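Local coordinates for putative uncharacterized protein (Vibrio cholerae, PDB 4G7X) that is probably the N1 domain of the CTXphi phage coat protein pIII, which is thought to bind host TolA during infection, at residues W81-L86 with R93-Y98. Sequence-based numbering, arbitrary orientation.
Sequences WPMCDL and RCIYPY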
loop_
_atom_site.group_PDB
_atom_site.type_symbol
_atom_site.label_atom_id
_atom_site.label_comp_id
_atom_site.label_asym_id
_atom_site.label_seq_id
_atom_site.Cartn_x
_atom_site.Cartn_y
_atom_site.Cartn_z
ATOM N N TRP A 81 0.971 -1.694 25.172
ATOM C CA TRP A 81 -0.160 -1.232 24.376
ATOM C C TRP A 81 -1.081 -2.364 24.031
ATOM O O TRP A 81 -0.651 -3.517 23.971
ATOM C CB TRP A 81 0.327 -0.613 23.071
ATOM C CG TRP A 81 1.030 0.714 23.179
ATOM C CD1 TRP A 81 1.142 1.550 24.288
ATOM C CD2 TRP A 81 1.712 1.423 22.097
ATOM N NE1 TRP A 81 1.846 2.685 23.975
ATOM C CE2 TRP A 81 2.211 2.674 22.671
ATOM C CE3 TRP A 81 1.949 1.153 20.754
ATOM C CZ2 TRP A 81 2.927 3.595 21.915
ATOM C CZ3 TRP A 81 2.659 2.091 20.003
ATOM C CH2 TRP A 81 3.138 3.282 20.573
ATOM N N PRO A 82 -2.363 -2.051 23.762
ATOM C CA PRO A 82 -3.297 -3.063 23.290
ATOM C C PRO A 82 -3.015 -3.456 21.845
ATOM O O PRO A 82 -2.298 -2.750 21.132
ATOM C CB PRO A 82 -4.651 -2.349 23.367
ATOM C CG PRO A 82 -4.317 -0.917 23.140
ATOM C CD PRO A 82 -2.965 -0.704 23.772
ATOM N N MET A 83 -3.574 -4.579 21.420
ATOM C CA MET A 83 -3.528 -4.969 20.021
ATOM C C MET A 83 -4.432 -4.047 19.210
ATOM O O MET A 83 -5.509 -3.656 19.671
ATOM C CB MET A 83 -3.961 -6.429 19.854
ATOM C CG MET A 83 -3.094 -7.430 20.618
ATOM S SD MET A 83 -1.340 -7.388 20.185
ATOM C CE MET A 83 -1.400 -7.899 18.476
ATOM N N CYS A 84 -3.983 -3.672 18.016
ATOM C CA CYS A 84 -4.828 -2.887 17.120
ATOM C C CYS A 84 -6.106 -3.655 16.815
ATOM O O CYS A 84 -6.081 -4.877 16.644
ATOM C CB CYS A 84 -4.094 -2.559 15.815
ATOM S SG CYS A 84 -2.525 -1.683 16.025
ATOM N N ASP A 85 -7.222 -2.936 16.757
ATOM C CA ASP A 85 -8.499 -3.543 16.411
ATOM C C ASP A 85 -8.703 -3.436 14.913
ATOM O O ASP A 85 -8.718 -2.338 14.350
ATOM C CB ASP A 85 -9.648 -2.872 17.170
ATOM C CG ASP A 85 -10.952 -3.666 17.096
ATOM O OD1 ASP A 85 -11.859 -3.399 17.907
ATOM O OD2 ASP A 85 -11.083 -4.549 16.229
ATOM N N LEU A 86 -8.857 -4.592 14.279
ATOM C CA LEU A 86 -9.023 -4.680 12.838
ATOM C C LEU A 86 -10.498 -4.780 12.428
ATOM O O LEU A 86 -10.819 -4.767 11.243
ATOM C CB LEU A 86 -8.187 -5.851 12.292
ATOM C CG LEU A 86 -6.689 -5.595 11.997
ATOM C CD1 LEU A 86 -5.939 -4.829 13.081
ATOM C CD2 LEU A 86 -5.984 -6.908 11.692
ATOM N N ARG A 93 -2.762 4.148 19.591
ATOM C CA ARG A 93 -1.411 3.589 19.706
ATOM C C ARG A 93 -1.576 2.125 20.039
ATOM O O ARG A 93 -2.192 1.780 21.046
ATOM C CB ARG A 93 -0.590 4.296 20.780
ATOM C CG ARG A 93 -0.158 5.676 20.353
ATOM C CD ARG A 93 0.783 6.337 21.338
ATOM N NE ARG A 93 1.278 7.556 20.712
ATOM C CZ ARG A 93 0.582 8.687 20.650
ATOM N NH1 ARG A 93 -0.614 8.760 21.216
ATOM N NH2 ARG A 93 1.087 9.747 20.032
ATOM N N CYS A 94 -1.065 1.252 19.179
ATOM C CA CYS A 94 -1.362 -0.165 19.330
ATOM C C CYS A 94 -0.319 -1.063 18.684
ATOM O O CYS A 94 0.487 -0.606 17.875
ATOM C CB CYS A 94 -2.766 -0.467 18.779
ATOM S SG CYS A 94 -3.043 0.010 17.051
ATOM N N ILE A 95 -0.337 -2.338 19.062
ATOM C CA ILE A 95 0.553 -3.341 18.482
ATOM C C ILE A 95 -0.199 -4.059 17.367
ATOM O O ILE A 95 -1.304 -4.558 17.584
ATOM C CB ILE A 95 1.036 -4.341 19.562
ATOM C CG1 ILE A 95 1.761 -3.593 20.688
ATOM C CG2 ILE A 95 1.918 -5.421 18.944
ATOM C CD1 ILE A 95 2.104 -4.453 21.889
ATOM N N TYR A 96 0.376 -4.097 16.167
ATOM C CA TYR A 96 -0.321 -4.718 15.037
ATOM C C TYR A 96 -0.258 -6.248 15.082
ATOM O O TYR A 96 0.786 -6.814 15.407
ATOM C CB TYR A 96 0.193 -4.193 13.693
ATOM C CG TYR A 96 -0.891 -4.181 12.635
ATOM C CD1 TYR A 96 -1.871 -3.189 12.630
ATOM C CD2 TYR A 96 -0.952 -5.172 11.660
ATOM C CE1 TYR A 96 -2.877 -3.179 11.678
ATOM C CE2 TYR A 96 -1.952 -5.171 10.702
ATOM C CZ TYR A 96 -2.916 -4.178 10.721
ATOM O OH TYR A 96 -3.907 -4.180 9.766
ATOM N N PRO A 97 -1.391 -6.922 14.791
ATOM C CA PRO A 97 -1.400 -8.391 14.728
ATOM C C PRO A 97 -0.953 -8.936 13.364
ATOM O O PRO A 97 -1.739 -9.574 12.656
ATOM C CB PRO A 97 -2.864 -8.745 15.020
ATOM C CG PRO A 97 -3.646 -7.553 14.586
ATOM C CD PRO A 97 -2.749 -6.350 14.699
ATOM N N TYR A 98 0.311 -8.696 13.017
ATOM C CA TYR A 98 0.872 -9.107 11.722
ATOM C C TYR A 98 1.313 -10.578 11.662
ATOM O O TYR A 98 1.828 -11.122 12.646
ATOM C CB TYR A 98 2.036 -8.182 11.336
ATOM C CG TYR A 98 2.869 -8.668 10.165
ATOM C CD1 TYR A 98 2.419 -8.520 8.851
ATOM C CD2 TYR A 98 4.104 -9.284 10.373
ATOM C CE1 TYR A 98 3.178 -8.968 7.780
ATOM C CE2 TYR A 98 4.869 -9.736 9.308
ATOM C CZ TYR A 98 4.402 -9.574 8.015
ATOM O OH TYR A 98 5.163 -10.022 6.958
#
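I95 presents both its backbone N and its O to the 81-86 segment. Its N-H donates to P82 O over 2.9 Å in a nearly straight bond (167° at the hydrogen). Its O accepts C84 N, also at 2.9 Å, with the donor about 40° above the carbonyl plane; M83 CA adds a CA-H...O contact to the same oxygen at 3.3 Å. M83, whose neighbours supply both bonds, thus pairs with I95 in a single parallel beta bridge. C94 exchanges backbone bonds with S35 and L37 of strand 35-38, so neighbouring residues of strand 93-95 join that strand and the 81-86 loop. Next to the bridge, the C84-C94 disulfide, with an S-S torsion of 94°, closes a loop within this N1-type domain, tying the irregular segment covalently to the short strand of the mixed sheet. C84 SG lies 3.8 Å from Y96 CD1 in an oblique sulfur-aromatic contact. At one end, R93 CB lies over the centre of the W81 six-membered ring, 3.6 Å from its centroid, as a CH-pi contact; the extended R93 chain runs on over the same face, R93 CD 3.5 Å from W81 CZ2, and the guanidinium plane is turned well away from the indole plane. Towards the other end, M83, bent at chi2 and chi3, lays SD against I95 CB and brings CE 3.8 Å from P97 CB. L86 CD2 meets P97 CG tip to tip, while CD1 packs on Y96 CE1. The Y96 hydroxyl donates to L25 O of strand 20-27. The D85 side chain turns away from segment 93-98: its OD2 accepts S87 N and G88 N, and the D85 backbone N bonds S90 OG.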